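Local coordinates for beta-xylosidase (Uncultured organism, PDB 4MLG), which probably hydrolyses beta-1,4-linked xylo-oligosaccharides from their ends to release xylose, as a beta-propeller glycosidase of family 43, at residues W140-G145 and G232-S237; E146-F151 and D252-P257; K184-R189 and F195-R200. All blocks are in the same frame, centred on the assembly; numbering follows the deposited sequence.

Contact 1 (W140-G145 and G232-S237); sequences WPDKDG and GKYYFS
Two donors converge on D142 OD1: the phenol of Y234 across the contact and the indole N-H of W140 two residues earlier. The Y234 OH to D142 OD1 bond refines to 2.5 Å, a value too short to be read closely at 2.70 Å resolution. D142 OD1 lies at the edge of the tyrosine ring, and carboxylate and ring planes are only 9° apart. W140 NE1 reaches D142 OD1 at 3.2 Å; the oxygen lies near the indole plane, and the N-H meets it on the anti side, tilted from the carboxylate plane. The other oxygen, D142 OD2, accepts from D144 N at 2.9 Å, an Asx turn that fixes the carboxylate's rotation. W140 NE1 also approaches the edge of the Y234 ring, 3.6 Å from Y234 CE1. An alanine in place of D142 is likely to leave the Y234 hydroxyl and the W140 indole N-H without their shared acceptor and D144 N without its side-chain acceptor. K143, extended beyond CG, passes Y234 OH with its CE, and its NZ hydrogen-bonds to Y229 OH. Probably joining neighbouring propeller blades, the contact ties the type I turn D142-G145, after edge strand 138-141, to strand 233-239, which lies between strands 223-230 and 246-251.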
loop_
_atom_site.group_PDB
_atom_site.type_symbol
_atom_site.label_atom_id
_atom_site.label_comp_id
_atom_site.label_asym_id
_atom_site.label_seq_id
_atom_site.Cartn_x
_atom_site.Cartn_y
_atom_site.Cartn_z
ATOM N N TRP A 140 2.303 -22.758 -4.861
ATOM C CA TRP A 140 2.495 -24.196 -4.712
ATOM C C TRP A 140 1.190 -24.965 -4.507
ATOM O O TRP A 140 0.520 -24.806 -3.485
ATOM C CB TRP A 140 3.461 -24.475 -3.560
ATOM C CG TRP A 140 3.522 -25.912 -3.159
ATOM C CD1 TRP A 140 3.137 -26.445 -1.964
ATOM C CD2 TRP A 140 3.988 -27.005 -3.956
ATOM N NE1 TRP A 140 3.340 -27.804 -1.965
ATOM C CE2 TRP A 140 3.862 -28.173 -3.178
ATOM C CE3 TRP A 140 4.503 -27.110 -5.252
ATOM C CZ2 TRP A 140 4.230 -29.430 -3.654
ATOM C CZ3 TRP A 140 4.868 -28.358 -5.723
ATOM C CH2 TRP A 140 4.730 -29.502 -4.926
ATOM N N PRO A 141 0.826 -25.805 -5.488
ATOM C CA PRO A 141 -0.345 -26.681 -5.386
ATOM C C PRO A 141 -0.048 -27.873 -4.483
ATOM O O PRO A 141 0.390 -28.917 -4.970
ATOM C CB PRO A 141 -0.557 -27.161 -6.829
ATOM C CG PRO A 141 0.292 -26.260 -7.687
ATOM C CD PRO A 141 1.442 -25.871 -6.823
ATOM N N ASP A 142 -0.285 -27.715 -3.185
ATOM C CA ASP A 142 0.024 -28.758 -2.214
ATOM C C ASP A 142 -0.906 -29.961 -2.359
ATOM O O ASP A 142 -1.980 -29.863 -2.953
ATOM C CB ASP A 142 -0.054 -28.198 -0.793
ATOM C CG ASP A 142 0.547 -29.133 0.239
ATOM O OD1 ASP A 142 1.745 -28.976 0.554
ATOM O OD2 ASP A 142 -0.176 -30.026 0.732
ATOM N N LYS A 143 -0.480 -31.091 -1.804
ATOM C CA LYS A 143 -1.240 -32.333 -1.882
ATOM C C LYS A 143 -2.536 -32.294 -1.071
ATOM O O LYS A 143 -3.412 -33.137 -1.260
ATOM C CB LYS A 143 -0.374 -33.509 -1.424
ATOM C CG LYS A 143 0.217 -33.331 -0.034
ATOM C CD LYS A 143 1.047 -34.540 0.368
ATOM C CE LYS A 143 1.630 -34.378 1.765
ATOM N NZ LYS A 143 2.420 -35.571 2.182
ATOM N N ASP A 144 -2.659 -31.318 -0.175
ATOM C CA ASP A 144 -3.858 -31.205 0.654
ATOM C C ASP A 144 -5.042 -30.618 -0.114
ATOM O O ASP A 144 -6.152 -30.536 0.409
ATOM C CB ASP A 144 -3.584 -30.395 1.928
ATOM C CG ASP A 144 -3.047 -29.003 1.642
ATOM O OD1 ASP A 144 -3.056 -28.575 0.468
ATOM O OD2 ASP A 144 -2.619 -28.330 2.604
ATOM N N GLY A 145 -4.797 -30.211 -1.356
ATOM C CA GLY A 145 -5.839 -29.654 -2.196
ATOM C C GLY A 145 -5.815 -28.138 -2.235
ATOM O O GLY A 145 -6.447 -27.521 -3.092
ATOM N N GLY A 232 8.280 -37.985 -1.206
ATOM C CA GLY A 232 7.592 -37.779 0.055
ATOM C C GLY A 232 8.243 -36.737 0.944
ATOM O O GLY A 232 8.149 -36.813 2.168
ATOM N N LYS A 233 8.899 -35.757 0.333
ATOM C CA LYS A 233 9.582 -34.717 1.093
ATOM C C LYS A 233 9.444 -33.353 0.417
ATOM O O LYS A 233 9.403 -33.262 -0.810
ATOM C CB LYS A 233 11.059 -35.076 1.273
ATOM C CG LYS A 233 11.707 -34.459 2.501
ATOM C CD LYS A 233 13.192 -34.780 2.564
ATOM C CE LYS A 233 13.443 -36.278 2.507
ATOM N NZ LYS A 233 14.898 -36.599 2.517
ATOM N N TYR A 234 9.364 -32.298 1.222
ATOM C CA TYR A 234 9.267 -30.939 0.698
ATOM C C TYR A 234 10.648 -30.329 0.478
ATOM O O TYR A 234 11.576 -30.575 1.248
ATOM C CB TYR A 234 8.452 -30.049 1.640
ATOM C CG TYR A 234 6.961 -30.297 1.603
ATOM C CD1 TYR A 234 6.129 -29.514 0.815
ATOM C CD2 TYR A 234 6.385 -31.308 2.361
ATOM C CE1 TYR A 234 4.764 -29.733 0.780
ATOM C CE2 TYR A 234 5.022 -31.535 2.331
ATOM C CZ TYR A 234 4.216 -30.745 1.540
ATOM O OH TYR A 234 2.858 -30.965 1.506
ATOM N N TYR A 235 10.777 -29.532 -0.577
ATOM C CA TYR A 235 12.037 -28.863 -0.873
ATOM C C TYR A 235 11.821 -27.373 -1.109
ATOM O O TYR A 235 11.317 -26.971 -2.156
ATOM C CB TYR A 235 12.706 -29.487 -2.100
ATOM C CG TYR A 235 13.243 -30.886 -1.884
ATOM C CD1 TYR A 235 14.559 -31.092 -1.491
ATOM C CD2 TYR A 235 12.437 -31.999 -2.085
ATOM C CE1 TYR A 235 15.056 -32.369 -1.297
ATOM C CE2 TYR A 235 12.925 -33.279 -1.892
ATOM C CZ TYR A 235 14.233 -33.457 -1.499
ATOM O OH TYR A 235 14.720 -34.730 -1.307
ATOM N N PHE A 236 12.203 -26.558 -0.132
ATOM C CA PHE A 236 12.126 -25.113 -0.286
ATOM C C PHE A 236 13.480 -24.551 -0.695
ATOM O O PHE A 236 14.405 -24.480 0.115
ATOM C CB PHE A 236 11.649 -24.450 1.007
ATOM C CG PHE A 236 11.567 -22.952 0.924
ATOM C CD1 PHE A 236 10.492 -22.338 0.299
ATOM C CD2 PHE A 236 12.566 -22.158 1.465
ATOM C CE1 PHE A 236 10.413 -20.957 0.216
ATOM C CE2 PHE A 236 12.495 -20.776 1.387
ATOM C CZ PHE A 236 11.415 -20.175 0.763
ATOM N N SER A 237 13.593 -24.162 -1.960
ATOM C CA SER A 237 14.827 -23.581 -2.470
ATOM C C SER A 237 14.685 -22.070 -2.625
ATOM O O SER A 237 13.571 -21.547 -2.699
ATOM C CB SER A 237 15.217 -24.230 -3.798
ATOM O OG SER A 237 14.172 -24.122 -4.748
#

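Contact 2 (E146-F151 and D252-P257); sequences EYYMYF and DNPYGP
Y148 and P254 mark the nearest backbone approach, with CA atoms 7.6 Å apart, too far for strand pairing, so side chains bridge strand 147-151 and the irregular 252-257 loop. The proline lies over one face of Y148: P254 CB sits 4.0 Å from the ring centroid and 8° off its normal, a CH-pi contact, while P254 CG rests near Y148 CE2 and CZ. The edge of Y148 points at the face of Y255, offset, with the planes at 90°, Y148 CE1 3.4 Å from Y255 CE2 and Y255 OH near the plane of Y148. The loop joins strands 246-251 and 258-265, two antiparallel strands probably of the next propeller blade, so the contact probably lies between blades. N253 OD1 accepts from Y255 N at 3.0 Å, an Asx turn spanning P254, with the donor above the amide carbonyl plane. Y150 supplies the polar link: CG anti to the carbonyl carbon (chi1 -59°) swings the ring out so that its hydroxyl donates to P254 O at 3.0 Å, well off the line of the carbonyl bond. Beyond the segments, Y148 OH bonds to D144 OD2 and Y255 OH to E197 OE2.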
loop_
_atom_site.group_PDB
_atom_site.type_symbol
_atom_site.label_atom_id
_atom_site.label_comp_id
_atom_site.label_asym_id
_atom_site.label_seq_id
_atom_site.Cartn_x
_atom_site.Cartn_y
_atom_site.Cartn_z
ATOM N N GLU A 146 -5.080 -27.537 -1.305
ATOM C CA GLU A 146 -4.988 -26.083 -1.227
ATOM C C GLU A 146 -3.817 -25.548 -2.047
ATOM O O GLU A 146 -2.933 -26.303 -2.453
ATOM C CB GLU A 146 -4.853 -25.634 0.230
ATOM C CG GLU A 146 -5.955 -26.141 1.151
ATOM C CD GLU A 146 -7.302 -25.494 0.882
ATOM O OE1 GLU A 146 -7.345 -24.444 0.205
ATOM O OE2 GLU A 146 -8.322 -26.037 1.354
ATOM N N TYR A 147 -3.820 -24.241 -2.288
ATOM C CA TYR A 147 -2.736 -23.585 -3.013
ATOM C C TYR A 147 -2.060 -22.551 -2.118
ATOM O O TYR A 147 -2.723 -21.679 -1.556
ATOM C CB TYR A 147 -3.264 -22.920 -4.287
ATOM C CG TYR A 147 -3.572 -23.882 -5.416
ATOM C CD1 TYR A 147 -2.863 -23.831 -6.609
ATOM C CD2 TYR A 147 -4.570 -24.841 -5.287
ATOM C CE1 TYR A 147 -3.141 -24.706 -7.644
ATOM C CE2 TYR A 147 -4.853 -25.722 -6.315
ATOM C CZ TYR A 147 -4.137 -25.649 -7.492
ATOM O OH TYR A 147 -4.419 -26.523 -8.516
ATOM N N TYR A 148 -0.741 -22.652 -1.990
ATOM C CA TYR A 148 0.010 -21.774 -1.097
ATOM C C TYR A 148 0.931 -20.825 -1.863
ATOM O O TYR A 148 1.533 -21.206 -2.868
ATOM C CB TYR A 148 0.824 -22.604 -0.100
ATOM C CG TYR A 148 -0.013 -23.506 0.783
ATOM C CD1 TYR A 148 -0.452 -23.079 2.028
ATOM C CD2 TYR A 148 -0.364 -24.786 0.370
ATOM C CE1 TYR A 148 -1.218 -23.899 2.837
ATOM C CE2 TYR A 148 -1.130 -25.612 1.173
ATOM C CZ TYR A 148 -1.552 -25.164 2.405
ATOM O OH TYR A 148 -2.314 -25.985 3.206
ATOM N N MET A 149 1.032 -19.588 -1.384
ATOM C CA MET A 149 1.950 -18.612 -1.964
ATOM C C MET A 149 3.158 -18.397 -1.062
ATOM O O MET A 149 3.013 -18.162 0.137
ATOM C CB MET A 149 1.257 -17.268 -2.212
ATOM C CG MET A 149 2.228 -16.147 -2.590
ATOM S SD MET A 149 1.500 -14.498 -2.687
ATOM C CE MET A 149 0.535 -14.637 -4.187
ATOM N N TYR A 150 4.348 -18.479 -1.647
ATOM C CA TYR A 150 5.575 -18.161 -0.931
ATOM C C TYR A 150 6.196 -16.921 -1.555
ATOM O O TYR A 150 6.511 -16.911 -2.745
ATOM C CB TYR A 150 6.554 -19.335 -0.982
ATOM C CG TYR A 150 5.995 -20.607 -0.388
ATOM C CD1 TYR A 150 6.195 -20.918 0.951
ATOM C CD2 TYR A 150 5.259 -21.493 -1.163
ATOM C CE1 TYR A 150 5.681 -22.076 1.499
ATOM C CE2 TYR A 150 4.740 -22.652 -0.624
ATOM C CZ TYR A 150 4.953 -22.939 0.706
ATOM O OH TYR A 150 4.436 -24.095 1.242
ATOM N N PHE A 151 6.359 -15.872 -0.757
ATOM C CA PHE A 151 6.910 -14.624 -1.267
ATOM C C PHE A 151 7.900 -13.994 -0.296
ATOM O O PHE A 151 8.101 -14.493 0.815
ATOM C CB PHE A 151 5.792 -13.634 -1.605
ATOM C CG PHE A 151 5.024 -13.148 -0.407
ATOM C CD1 PHE A 151 5.369 -11.961 0.223
ATOM C CD2 PHE A 151 3.949 -13.870 0.082
ATOM C CE1 PHE A 151 4.660 -11.510 1.322
ATOM C CE2 PHE A 151 3.237 -13.423 1.180
ATOM C CZ PHE A 151 3.592 -12.242 1.799
ATOM N N ASP A 252 8.280 -31.223 6.208
ATOM C CA ASP A 252 7.257 -32.249 6.033
ATOM C C ASP A 252 5.867 -31.668 5.763
ATOM O O ASP A 252 4.899 -32.410 5.595
ATOM C CB ASP A 252 7.216 -33.182 7.247
ATOM C CG ASP A 252 6.751 -32.480 8.511
ATOM O OD1 ASP A 252 6.941 -31.251 8.621
ATOM O OD2 ASP A 252 6.194 -33.160 9.400
ATOM N N ASN A 253 5.778 -30.342 5.720
ATOM C CA ASN A 253 4.509 -29.665 5.462
ATOM C C ASN A 253 4.729 -28.239 4.956
ATOM O O ASN A 253 5.762 -27.634 5.240
ATOM C CB ASN A 253 3.633 -29.678 6.720
ATOM C CG ASN A 253 4.123 -28.722 7.785
ATOM O OD1 ASN A 253 3.632 -27.600 7.900
ATOM N ND2 ASN A 253 5.091 -29.165 8.579
ATOM N N PRO A 254 3.759 -27.699 4.196
ATOM C CA PRO A 254 3.895 -26.368 3.588
ATOM C C PRO A 254 4.108 -25.230 4.588
ATOM O O PRO A 254 4.609 -24.174 4.198
ATOM C CB PRO A 254 2.562 -26.178 2.849
ATOM C CG PRO A 254 1.632 -27.192 3.440
ATOM C CD PRO A 254 2.501 -28.350 3.793
ATOM N N TYR A 255 3.737 -25.440 5.846
ATOM C CA TYR A 255 3.906 -24.415 6.871
ATOM C C TYR A 255 5.155 -24.649 7.712
ATOM O O TYR A 255 5.984 -23.753 7.864
ATOM C CB TYR A 255 2.687 -24.363 7.794
ATOM C CG TYR A 255 1.436 -23.799 7.161
ATOM C CD1 TYR A 255 1.274 -22.429 6.999
ATOM C CD2 TYR A 255 0.407 -24.634 6.746
ATOM C CE1 TYR A 255 0.129 -21.908 6.430
ATOM C CE2 TYR A 255 -0.742 -24.122 6.178
ATOM C CZ TYR A 255 -0.876 -22.759 6.021
ATOM O OH TYR A 255 -2.018 -22.246 5.453
ATOM N N GLY A 256 5.268 -25.860 8.256
ATOM C CA GLY A 256 6.310 -26.219 9.205
ATOM C C GLY A 256 7.710 -25.792 8.818
ATOM O O GLY A 256 8.026 -25.707 7.631
ATOM N N PRO A 257 8.554 -25.516 9.823
ATOM C CA PRO A 257 9.919 -25.011 9.632
ATOM C C PRO A 257 10.731 -25.880 8.681
ATOM O O PRO A 257 10.610 -27.103 8.705
ATOM C CB PRO A 257 10.509 -25.077 11.041
ATOM C CG PRO A 257 9.337 -24.927 11.935
ATOM C CD PRO A 257 8.218 -25.654 11.250
#

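Contact 3 (K184-R189 and F195-R200); sequences KVVRLR and FAEEPR
V186 holds CG1 between its backbone N and carbonyl carbon (chi1 61°), and F195 holds CG anti to its own carbonyl carbon (chi1 -65°); together these torsions lay both valine methyls against one face of the phenyl ring. V186 CG1 stands 3.9 Å from the F195 centroid, a CH-pi contact, and V186 CG2 meets the ring at its CG. L188 comes to the same ring in its plane, its CD2 3.6 Å from F195 CD1, so valine and leucine take a face and an edge. P199 adds its CG against V186 CB, closing a small apolar cluster.

The charged groups lie beside this cluster, the stem of E197 against V186. E197, extended beyond CG, carries its carboxylate to R200, whose NH2 bonds to both oxygens in a salt bridge; E197 OE1 is 2.6 Å from R200 NH2. E197 OE2 also bonds to the hydroxyl of Y255 and accepts weakly from R187 N. The guanidinium of R187 lays one face over A196, whose CB is 3.6 Å from R187 CZ.

Backbone bonds pin both ends. V185 and R200 form an antiparallel hydrogen-bonded pair, each N to the other's O at 3.0 Å, and A196 N donates to R187 O at 2.7 Å, beside a single bridge between L188 and F195. The register shifts by two between V185 and L188, so these are separate ladders with residues 196-199 looping between them. Strand 184-188 thus passes through this connection into strand 200-205, consistent with the up-and-down, antiparallel order of strands within a propeller blade.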
loop_
_atom_site.group_PDB
_atom_site.type_symbol
_atom_site.label_atom_id
_atom_site.label_comp_id
_atom_site.label_asym_id
_atom_site.label_seq_id
_atom_site.Cartn_x
_atom_site.Cartn_y
_atom_site.Cartn_z
ATOM N N LYS A 184 7.822 -15.458 3.437
ATOM C CA LYS A 184 6.449 -15.530 3.913
ATOM C C LYS A 184 5.646 -16.609 3.201
ATOM O O LYS A 184 5.881 -16.902 2.030
ATOM C CB LYS A 184 5.760 -14.173 3.759
ATOM C CG LYS A 184 6.368 -13.071 4.609
ATOM C CD LYS A 184 6.240 -13.393 6.088
ATOM C CE LYS A 184 6.873 -12.314 6.949
ATOM N NZ LYS A 184 6.720 -12.615 8.399
ATOM N N VAL A 185 4.699 -17.197 3.925
ATOM C CA VAL A 185 3.807 -18.206 3.372
ATOM C C VAL A 185 2.358 -17.844 3.696
ATOM O O VAL A 185 2.050 -17.425 4.812
ATOM C CB VAL A 185 4.139 -19.616 3.914
ATOM C CG1 VAL A 185 4.240 -19.600 5.433
ATOM C CG2 VAL A 185 3.108 -20.634 3.449
ATOM N N VAL A 186 1.476 -17.984 2.714
ATOM C CA VAL A 186 0.064 -17.693 2.921
ATOM C C VAL A 186 -0.812 -18.593 2.049
ATOM O O VAL A 186 -0.485 -18.864 0.892
ATOM C CB VAL A 186 -0.253 -16.195 2.669
ATOM C CG1 VAL A 186 0.077 -15.802 1.237
ATOM C CG2 VAL A 186 -1.707 -15.886 3.000
ATOM N N ARG A 187 -1.911 -19.078 2.619
ATOM C CA ARG A 187 -2.839 -19.920 1.878
ATOM C C ARG A 187 -3.819 -19.062 1.084
ATOM O O ARG A 187 -4.386 -18.104 1.608
ATOM C CB ARG A 187 -3.593 -20.860 2.822
ATOM C CG ARG A 187 -4.558 -21.807 2.120
ATOM C CD ARG A 187 -5.216 -22.776 3.096
ATOM N NE ARG A 187 -6.012 -22.091 4.111
ATOM C CZ ARG A 187 -7.303 -21.801 3.980
ATOM N NH1 ARG A 187 -7.953 -22.133 2.872
ATOM N NH2 ARG A 187 -7.947 -21.176 4.958
ATOM N N LEU A 188 -4.004 -19.405 -0.187
ATOM C CA LEU A 188 -4.946 -18.698 -1.042
ATOM C C LEU A 188 -6.327 -19.337 -0.955
ATOM O O LEU A 188 -6.447 -20.557 -0.837
ATOM C CB LEU A 188 -4.462 -18.711 -2.493
ATOM C CG LEU A 188 -3.176 -17.944 -2.798
ATOM C CD1 LEU A 188 -2.675 -18.280 -4.192
ATOM C CD2 LEU A 188 -3.408 -16.448 -2.659
ATOM N N ARG A 189 -7.369 -18.514 -1.009
ATOM C CA ARG A 189 -8.732 -19.033 -1.035
ATOM C C ARG A 189 -9.043 -19.583 -2.426
ATOM O O ARG A 189 -8.269 -19.385 -3.362
ATOM C CB ARG A 189 -9.741 -17.963 -0.614
ATOM C CG ARG A 189 -9.724 -16.705 -1.459
ATOM C CD ARG A 189 -10.765 -15.703 -0.977
ATOM N NE ARG A 189 -11.142 -14.761 -2.027
ATOM C CZ ARG A 189 -11.828 -13.640 -1.822
ATOM N NH1 ARG A 189 -12.209 -13.307 -0.596
ATOM N NH2 ARG A 189 -12.124 -12.848 -2.843
ATOM N N PHE A 195 -6.044 -13.636 -0.350
ATOM C CA PHE A 195 -5.495 -14.511 0.678
ATOM C C PHE A 195 -6.637 -15.105 1.496
ATOM O O PHE A 195 -7.666 -14.461 1.692
ATOM C CB PHE A 195 -4.547 -13.737 1.599
ATOM C CG PHE A 195 -3.307 -13.229 0.915
ATOM C CD1 PHE A 195 -2.879 -13.777 -0.287
ATOM C CD2 PHE A 195 -2.563 -12.204 1.479
ATOM C CE1 PHE A 195 -1.733 -13.305 -0.916
ATOM C CE2 PHE A 195 -1.419 -11.729 0.858
ATOM C CZ PHE A 195 -1.003 -12.280 -0.341
ATOM N N ALA A 196 -6.459 -16.334 1.966
ATOM C CA ALA A 196 -7.467 -16.981 2.799
ATOM C C ALA A 196 -7.176 -16.736 4.275
ATOM O O ALA A 196 -8.041 -16.915 5.131
ATOM C CB ALA A 196 -7.522 -18.472 2.509
ATOM N N GLU A 197 -5.946 -16.323 4.560
ATOM C CA GLU A 197 -5.502 -16.101 5.929
ATOM C C GLU A 197 -4.403 -15.048 5.950
ATOM O O GLU A 197 -4.063 -14.475 4.916
ATOM C CB GLU A 197 -4.963 -17.401 6.525
ATOM C CG GLU A 197 -3.742 -17.936 5.792
ATOM C CD GLU A 197 -3.172 -19.185 6.428
ATOM O OE1 GLU A 197 -3.767 -19.678 7.409
ATOM O OE2 GLU A 197 -2.126 -19.672 5.947
ATOM N N GLU A 198 -3.847 -14.798 7.130
ATOM C CA GLU A 198 -2.715 -13.890 7.254
ATOM C C GLU A 198 -1.413 -14.632 6.980
ATOM O O GLU A 198 -1.208 -15.736 7.485
ATOM C CB GLU A 198 -2.665 -13.259 8.646
ATOM C CG GLU A 198 -3.800 -12.300 8.953
ATOM C CD GLU A 198 -3.485 -11.392 10.126
ATOM O OE1 GLU A 198 -2.404 -10.765 10.118
ATOM O OE2 GLU A 198 -4.314 -11.309 11.056
ATOM N N PRO A 199 -0.532 -14.027 6.171
ATOM C CA PRO A 199 0.792 -14.594 5.895
ATOM C C PRO A 199 1.604 -14.753 7.176
ATOM O O PRO A 199 1.371 -14.033 8.146
ATOM C CB PRO A 199 1.439 -13.542 4.990
ATOM C CG PRO A 199 0.290 -12.846 4.343
ATOM C CD PRO A 199 -0.785 -12.805 5.387
ATOM N N ARG A 200 2.544 -15.692 7.176
ATOM C CA ARG A 200 3.363 -15.948 8.353
ATOM C C ARG A 200 4.779 -16.359 7.966
ATOM O O ARG A 200 5.040 -16.709 6.815
ATOM C CB ARG A 200 2.716 -17.019 9.234
ATOM C CG ARG A 200 2.193 -18.224 8.468
ATOM C CD ARG A 200 1.469 -19.194 9.388
ATOM N NE ARG A 200 0.153 -19.556 8.872
ATOM C CZ ARG A 200 -0.660 -20.438 9.443
ATOM N NH1 ARG A 200 -0.292 -21.060 10.555
ATOM N NH2 ARG A 200 -1.840 -20.704 8.902
#

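Overall arrangement
All three contacts reach one mixed sheet, whose two antiparallel halves are probably adjacent propeller blades. Contacts 1 and 2 join the halves; contact 3 stays within one and folds the loop before strand 200-205 onto strand 184-188. Contact 2, of tyrosines and proline, is the buried one; contacts 1 and 3 are partly buried, with lysine or arginine at their margins. A shared acceptor organises contact 1, aromatic packing contact 2, and backbone bonding with a salt bridge contact 3. Contacts 1 and 2 touch through paired strands 138-141 and 147-151. Contacts 2 and 3 touch where strands 147-151 and 184-188 pair and Y255 meets E197, R187 and R200; nearest atoms of contacts 1 and 3 are about 6 Å apart.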